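Local coordinates for pili retraction protein PilT (Thermus thermophilus, PDB 5FL3) that binds ADP at a P-loop and probably hydrolyses ATP to power the retraction of type IV pili, at residues C92-Q97 and F101-R106; R249-F254 and Q261-L266; R301-D306 and P311-A316. All blocks are in the same frame, centred on the assembly; numbering follows the deposited sequence.

Interaction 1 of 3, residues C92-Q97 and F101-R106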
loop_
_atom_site.group_PDB
_atom_site.type_symbol
_atom_site.label_atom_id
_atom_site.label_comp_id
_atom_site.label_asym_id
_atom_site.label_seq_id
_atom_site.Cartn_x
_atom_site.Cartn_y
_atom_site.Cartn_z
ATOM N N CYS A 92 -0.725 18.443 -3.249
ATOM C CA CYS A 92 0.287 19.323 -2.686
ATOM C C CYS A 92 -0.091 19.805 -1.303
ATOM O O CYS A 92 -1.229 20.200 -1.054
ATOM C CB CYS A 92 0.524 20.533 -3.603
ATOM S SG CYS A 92 0.855 20.066 -5.308
ATOM N N ASN A 93 0.885 19.776 -0.409
ATOM C CA ASN A 93 0.690 20.302 0.912
ATOM C C ASN A 93 1.601 21.475 1.161
ATOM O O ASN A 93 2.814 21.334 1.281
ATOM C CB ASN A 93 0.899 19.216 1.954
ATOM C CG ASN A 93 -0.387 18.538 2.315
ATOM O OD1 ASN A 93 -1.133 19.014 3.185
ATOM N ND2 ASN A 93 -0.683 17.434 1.627
ATOM N N LEU A 94 0.989 22.649 1.199
ATOM C CA LEU A 94 1.690 23.870 1.501
ATOM C C LEU A 94 1.693 23.965 3.013
ATOM O O LEU A 94 0.672 23.717 3.640
ATOM C CB LEU A 94 0.997 25.068 0.843
ATOM C CG LEU A 94 1.549 26.491 0.951
ATOM C CD1 LEU A 94 3.015 26.535 0.612
ATOM C CD2 LEU A 94 0.783 27.400 0.006
ATOM N N LEU A 95 2.844 24.287 3.594
ATOM C CA LEU A 95 2.944 24.473 5.036
ATOM C C LEU A 95 3.727 25.737 5.340
ATOM O O LEU A 95 4.234 26.393 4.430
ATOM C CB LEU A 95 3.608 23.261 5.690
ATOM C CG LEU A 95 4.960 22.873 5.085
ATOM C CD1 LEU A 95 6.064 23.155 6.079
ATOM C CD2 LEU A 95 5.006 21.436 4.630
ATOM N N ARG A 96 3.796 26.072 6.625
ATOM C CA ARG A 96 4.647 27.141 7.155
ATOM C C ARG A 96 5.614 26.539 8.146
ATOM O O ARG A 96 5.212 25.761 9.001
ATOM C CB ARG A 96 3.820 28.225 7.839
ATOM C CG ARG A 96 2.813 28.890 6.913
ATOM C CD ARG A 96 1.735 29.647 7.682
ATOM N NE ARG A 96 0.854 30.385 6.782
ATOM C CZ ARG A 96 1.196 31.516 6.168
ATOM N NH1 ARG A 96 2.409 32.039 6.365
ATOM N NH2 ARG A 96 0.334 32.120 5.350
ATOM N N GLN A 97 6.891 26.864 8.035
ATOM C CA GLN A 97 7.828 26.397 9.039
ATOM C C GLN A 97 8.934 27.421 9.205
ATOM O O GLN A 97 9.531 27.880 8.223
ATOM C CB GLN A 97 8.374 25.010 8.667
ATOM C CG GLN A 97 9.240 24.951 7.432
ATOM C CD GLN A 97 10.705 25.191 7.753
ATOM O OE1 GLN A 97 11.138 25.019 8.880
ATOM N NE2 GLN A 97 11.469 25.576 6.753
ATOM N N PHE A 101 7.393 29.457 3.984
ATOM C CA PHE A 101 6.548 28.463 3.318
ATOM C C PHE A 101 7.342 27.205 3.017
ATOM O O PHE A 101 8.562 27.243 2.786
ATOM C CB PHE A 101 5.921 29.005 2.030
ATOM C CG PHE A 101 4.736 29.900 2.265
ATOM C CD1 PHE A 101 3.630 29.442 2.966
ATOM C CD2 PHE A 101 4.728 31.208 1.803
ATOM C CE1 PHE A 101 2.528 30.271 3.202
ATOM C CE2 PHE A 101 3.624 32.040 2.029
ATOM C CZ PHE A 101 2.525 31.566 2.726
ATOM N N GLY A 102 6.634 26.086 3.062
ATOM C CA GLY A 102 7.170 24.804 2.651
ATOM C C GLY A 102 6.195 24.152 1.697
ATOM O O GLY A 102 5.020 24.507 1.646
ATOM N N LEU A 103 6.669 23.177 0.940
ATOM C CA LEU A 103 5.832 22.554 -0.061
ATOM C C LEU A 103 6.181 21.083 -0.188
ATOM O O LEU A 103 7.352 20.713 -0.344
ATOM C CB LEU A 103 6.005 23.267 -1.396
ATOM C CG LEU A 103 4.846 23.305 -2.390
ATOM C CD1 LEU A 103 3.623 23.880 -1.725
ATOM C CD2 LEU A 103 5.227 24.118 -3.631
ATOM N N VAL A 104 5.172 20.230 -0.080
ATOM C CA VAL A 104 5.388 18.810 -0.297
ATOM C C VAL A 104 4.410 18.344 -1.352
ATOM O O VAL A 104 3.201 18.445 -1.176
ATOM C CB VAL A 104 5.218 17.971 0.984
ATOM C CG1 VAL A 104 5.402 16.505 0.648
ATOM C CG2 VAL A 104 6.228 18.397 2.042
ATOM N N MET A 105 4.949 17.858 -2.461
ATOM C CA MET A 105 4.137 17.447 -3.585
ATOM C C MET A 105 4.215 15.939 -3.761
ATOM O O MET A 105 5.320 15.383 -3.821
ATOM C CB MET A 105 4.611 18.156 -4.840
ATOM C CG MET A 105 4.844 19.620 -4.601
ATOM S SD MET A 105 5.299 20.480 -6.106
ATOM C CE MET A 105 3.929 20.064 -7.185
ATOM N N ARG A 106 3.059 15.277 -3.818
ATOM C CA ARG A 106 3.025 13.834 -4.101
ATOM C C ARG A 106 2.537 13.544 -5.525
ATOM O O ARG A 106 1.518 14.087 -5.969
ATOM C CB ARG A 106 2.135 13.112 -3.091
ATOM C CG ARG A 106 2.009 11.619 -3.340
ATOM C CD ARG A 106 1.133 10.983 -2.276
ATOM N NE ARG A 106 -0.127 11.714 -2.151
ATOM C CZ ARG A 106 -1.199 11.494 -2.911
ATOM N NH1 ARG A 106 -1.163 10.549 -3.850
ATOM N NH2 ARG A 106 -2.302 12.216 -2.735
HETATM O O HOH W 1 10.271 25.799 3.985
#
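Leu94 and Leu103 form the apolar centre of an antiparallel beta hairpin, strands 88-97 and 100-108, within the N-terminal antiparallel sheet that is probably the PAS-like domain of this family. They are a non-hydrogen-bonded pair, with Leu94 CD1 3.6 Å from Leu103 CD1. Leu94 turns CG anti to its own amide nitrogen (chi1 -178°), which carries CD1 toward the partner strand, where it also lies 3.8 Å from Phe101 CD1. Farther along this face, the bent end of Met105 brings CE back to 3.6 Å from Cys92 SG. Ala60, Ile59 and Leu63 of helix 53-63 pack on Leu94 and Leu103.

The opposite face carries Asn93, Leu95 and Val104, with Gly102 among them. Leu95 lies over Gly102, its CG 3.8 Å from the glycine CA, and extends CD2 to 4.2 Å from Val104 CG2.

Between the faces, two hydrogen-bonded pairs, Asn93 with Val104 and Leu95 with Gly102, are each closed by two backbone bonds; Asn93 N lies 2.8 Å from Val104 O.

Toward the turn, Phe101 puts CE1 over the middle of one guanidinium face of Arg96, 3.5 Å from Arg96 CZ. The two planes are inclined by 47°, a tilted cover and not a flat stack, while Arg96 NE hydrogen-bonds to Arg75 O. A serine in place of Phe101 would probably leave that guanidinium face without its cover and open a gap beside Leu94 CD1. At the outermost polar edge one water joins the strands, accepting from Gln97 NE2 at 3.0 Å and donating to Phe101 O.

Interaction 2 of 3, residues R249-F254 and Q261-L266; sequences RIIDFF and QVRVLL
Two successive helices of the P-loop ATPase fold, 243-251 and 259-269, are joined by a short loop and packed together here, with Val262 of the second helix set among Ile250, Ile251 and Phe254 of the first helix and the turn that follows it. Ile251 to Phe254 make a type I beta turn, closed by Phe254 N to Ile251 O at 2.9 Å, and this turn presents the phenyl ring to the second helix. Val262 CG2 lies over one ring face, 3.8 Å from the centroid and 20° off the normal, a CH-pi contact displaced toward CG of the ring. The other methyl, CG1, is anti to the valine's backbone N (chi1 -173°), and this places it where it can touch both Phe254 CE1, at 3.8 Å, and Ile251 CG1, at 4.4 Å. The carbonyl oxygens of Ile250 and Ile251 lie at the edge of the phenyl ring, in its plane.

Two further contacts flank the valine. Ile250 CG2 meets Leu266 CD2 at 4.1 Å, the side chains crossing at about a right angle. Ile251 CD1 stands over the centre of one guanidinium face of Arg263, 3.7 Å from CZ; the polar rim of that group is used separately, NH1 probably hydrogen-bonding to Leu304 O. Leu238 of strand 233-238 packs against Ile250. In chain order the helices link the parallel strands 233-238 and 270-280, which flank strand 134-139 in the sheet, a helical crossover as in the alpha/beta core of RecA-like P-loop ATPases.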
loop_
_atom_site.group_PDB
_atom_site.type_symbol
_atom_site.label_atom_id
_atom_site.label_comp_id
_atom_site.label_asym_id
_atom_site.label_seq_id
_atom_site.Cartn_x
_atom_site.Cartn_y
_atom_site.Cartn_z
ATOM N N ARG A 249 -3.298 -9.251 15.236
ATOM C CA ARG A 249 -3.645 -7.839 15.333
ATOM C C ARG A 249 -5.138 -7.581 15.108
ATOM O O ARG A 249 -5.753 -6.835 15.870
ATOM C CB ARG A 249 -2.835 -7.019 14.344
ATOM C CG ARG A 249 -2.897 -5.548 14.646
ATOM C CD ARG A 249 -2.592 -5.305 16.120
ATOM N NE ARG A 249 -2.944 -3.950 16.523
ATOM C CZ ARG A 249 -4.137 -3.589 16.981
ATOM N NH1 ARG A 249 -5.101 -4.489 17.099
ATOM N NH2 ARG A 249 -4.361 -2.325 17.321
ATOM N N ILE A 250 -5.696 -8.189 14.059
ATOM C CA ILE A 250 -7.128 -8.185 13.812
ATOM C C ILE A 250 -7.961 -8.628 15.012
ATOM O O ILE A 250 -8.957 -7.988 15.346
ATOM C CB ILE A 250 -7.482 -9.093 12.618
ATOM C CG1 ILE A 250 -7.051 -8.422 11.326
ATOM C CG2 ILE A 250 -8.978 -9.414 12.593
ATOM C CD1 ILE A 250 -6.571 -9.367 10.333
ATOM N N ILE A 251 -7.560 -9.725 15.648
ATOM C CA ILE A 251 -8.275 -10.223 16.821
ATOM C C ILE A 251 -8.115 -9.262 18.005
ATOM O O ILE A 251 -9.091 -8.965 18.702
ATOM C CB ILE A 251 -7.793 -11.623 17.237
ATOM C CG1 ILE A 251 -8.123 -12.634 16.144
ATOM C CG2 ILE A 251 -8.432 -12.035 18.559
ATOM C CD1 ILE A 251 -7.266 -13.879 16.183
ATOM N N ASP A 252 -6.900 -8.753 18.213
ATOM C CA ASP A 252 -6.647 -7.824 19.308
ATOM C C ASP A 252 -7.384 -6.496 19.155
ATOM O O ASP A 252 -7.326 -5.657 20.046
ATOM C CB ASP A 252 -5.141 -7.561 19.464
ATOM C CG ASP A 252 -4.404 -8.731 20.111
ATOM O OD1 ASP A 252 -5.051 -9.728 20.517
ATOM O OD2 ASP A 252 -3.174 -8.652 20.226
ATOM N N PHE A 253 -8.074 -6.291 18.041
ATOM C CA PHE A 253 -8.915 -5.104 17.920
ATOM C C PHE A 253 -10.177 -5.215 18.785
ATOM O O PHE A 253 -10.850 -4.219 19.039
ATOM C CB PHE A 253 -9.327 -4.873 16.470
ATOM C CG PHE A 253 -8.428 -3.959 15.719
ATOM C CD1 PHE A 253 -8.460 -2.600 15.953
ATOM C CD2 PHE A 253 -7.553 -4.457 14.764
ATOM C CE1 PHE A 253 -7.631 -1.748 15.254
ATOM C CE2 PHE A 253 -6.729 -3.612 14.058
ATOM C CZ PHE A 253 -6.763 -2.257 14.303
ATOM N N PHE A 254 -10.498 -6.426 19.227
ATOM C CA PHE A 254 -11.777 -6.671 19.879
ATOM C C PHE A 254 -11.661 -6.922 21.379
ATOM O O PHE A 254 -10.605 -7.315 21.874
ATOM C CB PHE A 254 -12.481 -7.849 19.198
ATOM C CG PHE A 254 -12.873 -7.557 17.784
ATOM C CD1 PHE A 254 -11.929 -7.604 16.759
ATOM C CD2 PHE A 254 -14.172 -7.182 17.476
ATOM C CE1 PHE A 254 -12.283 -7.305 15.447
ATOM C CE2 PHE A 254 -14.533 -6.880 16.165
ATOM C CZ PHE A 254 -13.588 -6.942 15.149
ATOM N N GLN A 261 -15.643 -15.443 18.401
ATOM C CA GLN A 261 -16.528 -14.978 17.334
ATOM C C GLN A 261 -15.672 -14.427 16.211
ATOM O O GLN A 261 -15.866 -14.764 15.046
ATOM C CB GLN A 261 -17.511 -13.905 17.820
ATOM C CG GLN A 261 -18.700 -14.452 18.587
ATOM C CD GLN A 261 -19.358 -15.630 17.876
ATOM O OE1 GLN A 261 -19.009 -16.786 18.120
ATOM N NE2 GLN A 261 -20.321 -15.341 17.000
ATOM N N VAL A 262 -14.707 -13.589 16.575
ATOM C CA VAL A 262 -13.825 -12.966 15.599
ATOM C C VAL A 262 -13.011 -14.029 14.817
ATOM O O VAL A 262 -12.895 -13.940 13.587
ATOM C CB VAL A 262 -12.909 -11.930 16.291
ATOM C CG1 VAL A 262 -12.120 -11.147 15.285
ATOM C CG2 VAL A 262 -13.756 -10.965 17.099
ATOM N N ARG A 263 -12.492 -15.051 15.499
ATOM C CA ARG A 263 -11.793 -16.134 14.796
ATOM C C ARG A 263 -12.689 -16.813 13.788
ATOM O O ARG A 263 -12.282 -17.072 12.653
ATOM C CB ARG A 263 -11.274 -17.186 15.761
ATOM C CG ARG A 263 -10.214 -16.696 16.683
ATOM C CD ARG A 263 -9.400 -17.847 17.205
ATOM N NE ARG A 263 -8.367 -17.335 18.083
ATOM C CZ ARG A 263 -7.097 -17.202 17.725
ATOM N NH1 ARG A 263 -6.723 -17.570 16.503
ATOM N NH2 ARG A 263 -6.210 -16.711 18.592
ATOM N N VAL A 264 -13.910 -17.125 14.217
ATOM C CA VAL A 264 -14.884 -17.740 13.325
ATOM C C VAL A 264 -15.075 -16.840 12.117
ATOM O O VAL A 264 -14.941 -17.279 10.976
ATOM C CB VAL A 264 -16.236 -17.998 14.028
ATOM C CG1 VAL A 264 -17.315 -18.317 13.002
ATOM C CG2 VAL A 264 -16.100 -19.138 15.047
ATOM N N LEU A 265 -15.336 -15.568 12.380
ATOM C CA LEU A 265 -15.513 -14.588 11.317
ATOM C C LEU A 265 -14.257 -14.480 10.460
ATOM O O LEU A 265 -14.334 -14.504 9.229
ATOM C CB LEU A 265 -15.886 -13.227 11.902
ATOM C CG LEU A 265 -16.178 -12.096 10.921
ATOM C CD1 LEU A 265 -17.305 -12.446 9.957
ATOM C CD2 LEU A 265 -16.507 -10.825 11.683
ATOM N N LEU A 266 -13.098 -14.379 11.104
ATOM C CA LEU A 266 -11.863 -14.241 10.349
ATOM C C LEU A 266 -11.576 -15.487 9.500
ATOM O O LEU A 266 -11.303 -15.377 8.299
ATOM C CB LEU A 266 -10.696 -13.941 11.280
ATOM C CG LEU A 266 -9.324 -13.733 10.619
ATOM C CD1 LEU A 266 -9.367 -12.714 9.493
ATOM C CD2 LEU A 266 -8.321 -13.318 11.663
#

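Interaction 3 of 3, residues R301-D306 and P311-A316; sequences RELLKD and PQIKEA
The backbones of helices 298-305 and 313-318 come nearest at Leu303 and Ile313, whose CA atoms are 6.7 Å apart, in a compact helix-loop-helix on the outside of the ATPase domain. The connection is only a few residues long, and its Thr310 ties back to the first helix, OG1 bonding to the carbonyl oxygens of both Leu303 and Asp306. Gln312 takes the N-cap position of the second helix, and its own carbonyl oxygen accepts from Ala316 N at 3.3 Å.

Leu303 makes most of the contact, touching Gln312, Ile313 and Ala316. Its CD2 methyl meets Ile313 CD1 at 3.6 Å and reaches Ala316 CB at 4.0 Å, two residues not quite one helical turn apart. Its CG packs on the aliphatic base of Gln312, 4.0 Å from CB, the two side chains crossing at about a right angle. Gln312 holds CG beside its backbone N (chi1 -75°) and stays extended beyond it, so that the amide reaches across the leucine; NE2 makes a weak hydrogen bond to Tyr299 OH.

Leu304 adds a second apolar touch from the same helix turn and also packs on Ile247, Ala267 and Leu270, which joins this small pair of helices to the body of the domain. Ile313 bridges the two leucines with a single methyl: the same CD1 atom is 3.7 Å from Leu303 CB and 3.9 Å from Leu304 CD1.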
loop_
_atom_site.group_PDB
_atom_site.type_symbol
_atom_site.label_atom_id
_atom_site.label_comp_id
_atom_site.label_asym_id
_atom_site.label_seq_id
_atom_site.Cartn_x
_atom_site.Cartn_y
_atom_site.Cartn_z
ATOM N N ARG A 301 -7.820 -22.613 7.409
ATOM C CA ARG A 301 -8.979 -22.063 8.100
ATOM C C ARG A 301 -9.156 -22.705 9.474
ATOM O O ARG A 301 -9.522 -22.030 10.431
ATOM C CB ARG A 301 -10.240 -22.230 7.251
ATOM C CG ARG A 301 -10.252 -21.335 6.042
ATOM C CD ARG A 301 -11.607 -21.280 5.356
ATOM N NE ARG A 301 -11.705 -20.055 4.566
ATOM C CZ ARG A 301 -11.681 -20.006 3.235
ATOM N NH1 ARG A 301 -11.597 -21.129 2.525
ATOM N NH2 ARG A 301 -11.757 -18.831 2.612
ATOM N N GLU A 302 -8.889 -24.003 9.562
ATOM C CA GLU A 302 -8.896 -24.707 10.839
ATOM C C GLU A 302 -7.952 -24.048 11.820
ATOM O O GLU A 302 -8.321 -23.754 12.948
ATOM C CB GLU A 302 -8.491 -26.166 10.647
ATOM C CG GLU A 302 -9.394 -26.913 9.725
ATOM C CD GLU A 302 -10.827 -26.850 10.197
ATOM O OE1 GLU A 302 -11.040 -26.789 11.433
ATOM O OE2 GLU A 302 -11.737 -26.848 9.335
ATOM N N LEU A 303 -6.725 -23.832 11.358
ATOM C CA LEU A 303 -5.668 -23.204 12.135
ATOM C C LEU A 303 -6.079 -21.837 12.674
ATOM O O LEU A 303 -5.817 -21.505 13.839
ATOM C CB LEU A 303 -4.413 -23.071 11.275
ATOM C CG LEU A 303 -3.434 -24.249 11.251
ATOM C CD1 LEU A 303 -4.127 -25.606 11.395
ATOM C CD2 LEU A 303 -2.619 -24.192 9.975
ATOM N N LEU A 304 -6.706 -21.046 11.804
ATOM C CA LEU A 304 -7.242 -19.741 12.166
ATOM C C LEU A 304 -8.345 -19.856 13.231
ATOM O O LEU A 304 -8.367 -19.134 14.232
ATOM C CB LEU A 304 -7.787 -19.037 10.912
ATOM C CG LEU A 304 -6.897 -18.102 10.072
ATOM C CD1 LEU A 304 -5.517 -18.645 9.880
ATOM C CD2 LEU A 304 -7.535 -17.843 8.715
ATOM N N LYS A 305 -9.261 -20.787 13.008
ATOM C CA LYS A 305 -10.447 -20.875 13.836
ATOM C C LYS A 305 -10.105 -21.423 15.227
ATOM O O LYS A 305 -10.821 -21.154 16.193
ATOM C CB LYS A 305 -11.504 -21.725 13.119
ATOM C CG LYS A 305 -12.678 -22.142 13.967
ATOM C CD LYS A 305 -13.717 -22.905 13.156
ATOM C CE LYS A 305 -14.837 -23.464 14.058
ATOM N NZ LYS A 305 -14.445 -23.741 15.505
ATOM N N ASP A 306 -8.989 -22.143 15.321
ATOM C CA ASP A 306 -8.541 -22.763 16.567
ATOM C C ASP A 306 -7.274 -22.103 17.108
ATOM O O ASP A 306 -6.208 -22.241 16.518
ATOM C CB ASP A 306 -8.287 -24.259 16.345
ATOM C CG ASP A 306 -8.068 -25.038 17.655
ATOM O OD1 ASP A 306 -7.747 -24.425 18.704
ATOM O OD2 ASP A 306 -8.219 -26.285 17.623
ATOM N N PRO A 311 -0.404 -21.098 15.567
ATOM C CA PRO A 311 0.995 -20.959 15.143
ATOM C C PRO A 311 1.427 -21.982 14.077
ATOM O O PRO A 311 2.402 -21.731 13.374
ATOM C CB PRO A 311 1.764 -21.153 16.446
ATOM C CG PRO A 311 0.814 -20.692 17.503
ATOM C CD PRO A 311 -0.519 -21.177 17.035
ATOM N N GLN A 312 0.691 -23.080 13.923
ATOM C CA GLN A 312 0.933 -24.047 12.847
ATOM C C GLN A 312 0.711 -23.443 11.466
ATOM O O GLN A 312 0.643 -24.145 10.457
ATOM C CB GLN A 312 0.034 -25.271 13.001
ATOM C CG GLN A 312 0.448 -26.225 14.106
ATOM C CD GLN A 312 -0.638 -27.243 14.414
ATOM O OE1 GLN A 312 -0.965 -27.470 15.578
ATOM N NE2 GLN A 312 -1.205 -27.859 13.370
ATOM N N ILE A 313 0.583 -22.128 11.440
ATOM C CA ILE A 313 0.452 -21.374 10.216
ATOM C C ILE A 313 1.817 -21.325 9.529
ATOM O O ILE A 313 1.901 -21.417 8.301
ATOM C CB ILE A 313 -0.144 -19.955 10.520
ATOM C CG1 ILE A 313 -1.199 -19.613 9.486
ATOM C CG2 ILE A 313 0.913 -18.873 10.683
ATOM C CD1 ILE A 313 -2.270 -20.690 9.385
ATOM N N LYS A 314 2.879 -21.245 10.336
ATOM C CA LYS A 314 4.255 -21.252 9.848
ATOM C C LYS A 314 4.508 -22.463 8.969
ATOM O O LYS A 314 4.919 -22.351 7.811
ATOM C CB LYS A 314 5.233 -21.248 11.023
ATOM C CG LYS A 314 6.701 -21.171 10.624
ATOM C CD LYS A 314 7.567 -20.819 11.826
ATOM C CE LYS A 314 8.041 -22.051 12.572
ATOM N NZ LYS A 314 9.267 -22.631 11.947
ATOM N N GLU A 315 4.229 -23.628 9.536
ATOM C CA GLU A 315 4.503 -24.888 8.875
ATOM C C GLU A 315 3.644 -24.978 7.613
ATOM O O GLU A 315 4.118 -25.400 6.558
ATOM C CB GLU A 315 4.255 -26.058 9.850
ATOM C CG GLU A 315 5.228 -26.100 11.078
ATOM C CD GLU A 315 4.852 -25.152 12.260
ATOM O OE1 GLU A 315 3.847 -24.419 12.182
ATOM O OE2 GLU A 315 5.592 -25.119 13.274
ATOM N N ALA A 316 2.402 -24.519 7.719
ATOM C CA ALA A 316 1.456 -24.522 6.611
ATOM C C ALA A 316 1.971 -23.742 5.414
ATOM O O ALA A 316 1.825 -24.169 4.262
ATOM C CB ALA A 316 0.126 -23.949 7.063
#

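The three contacts follow one another along the chain without overlap. Interaction 1 belongs to the N-terminal antiparallel sheet, whereas interactions 2 and 3 lie in the part of the chain built around the mixed sheet of the P-loop ATPase core. The centre of interaction 1 is about 39 Å from that of interaction 2 and about 46 Å from that of interaction 3, which lies across the chain's centre from it. Interactions 2 and 3 have centres about 14 Å apart and touch where Arg263 reaches Leu304. Helices 243-251, 259-269, 298-305 and 313-318 thus pack in succession on the same side of the chain's centre, away from the N-terminal sheet.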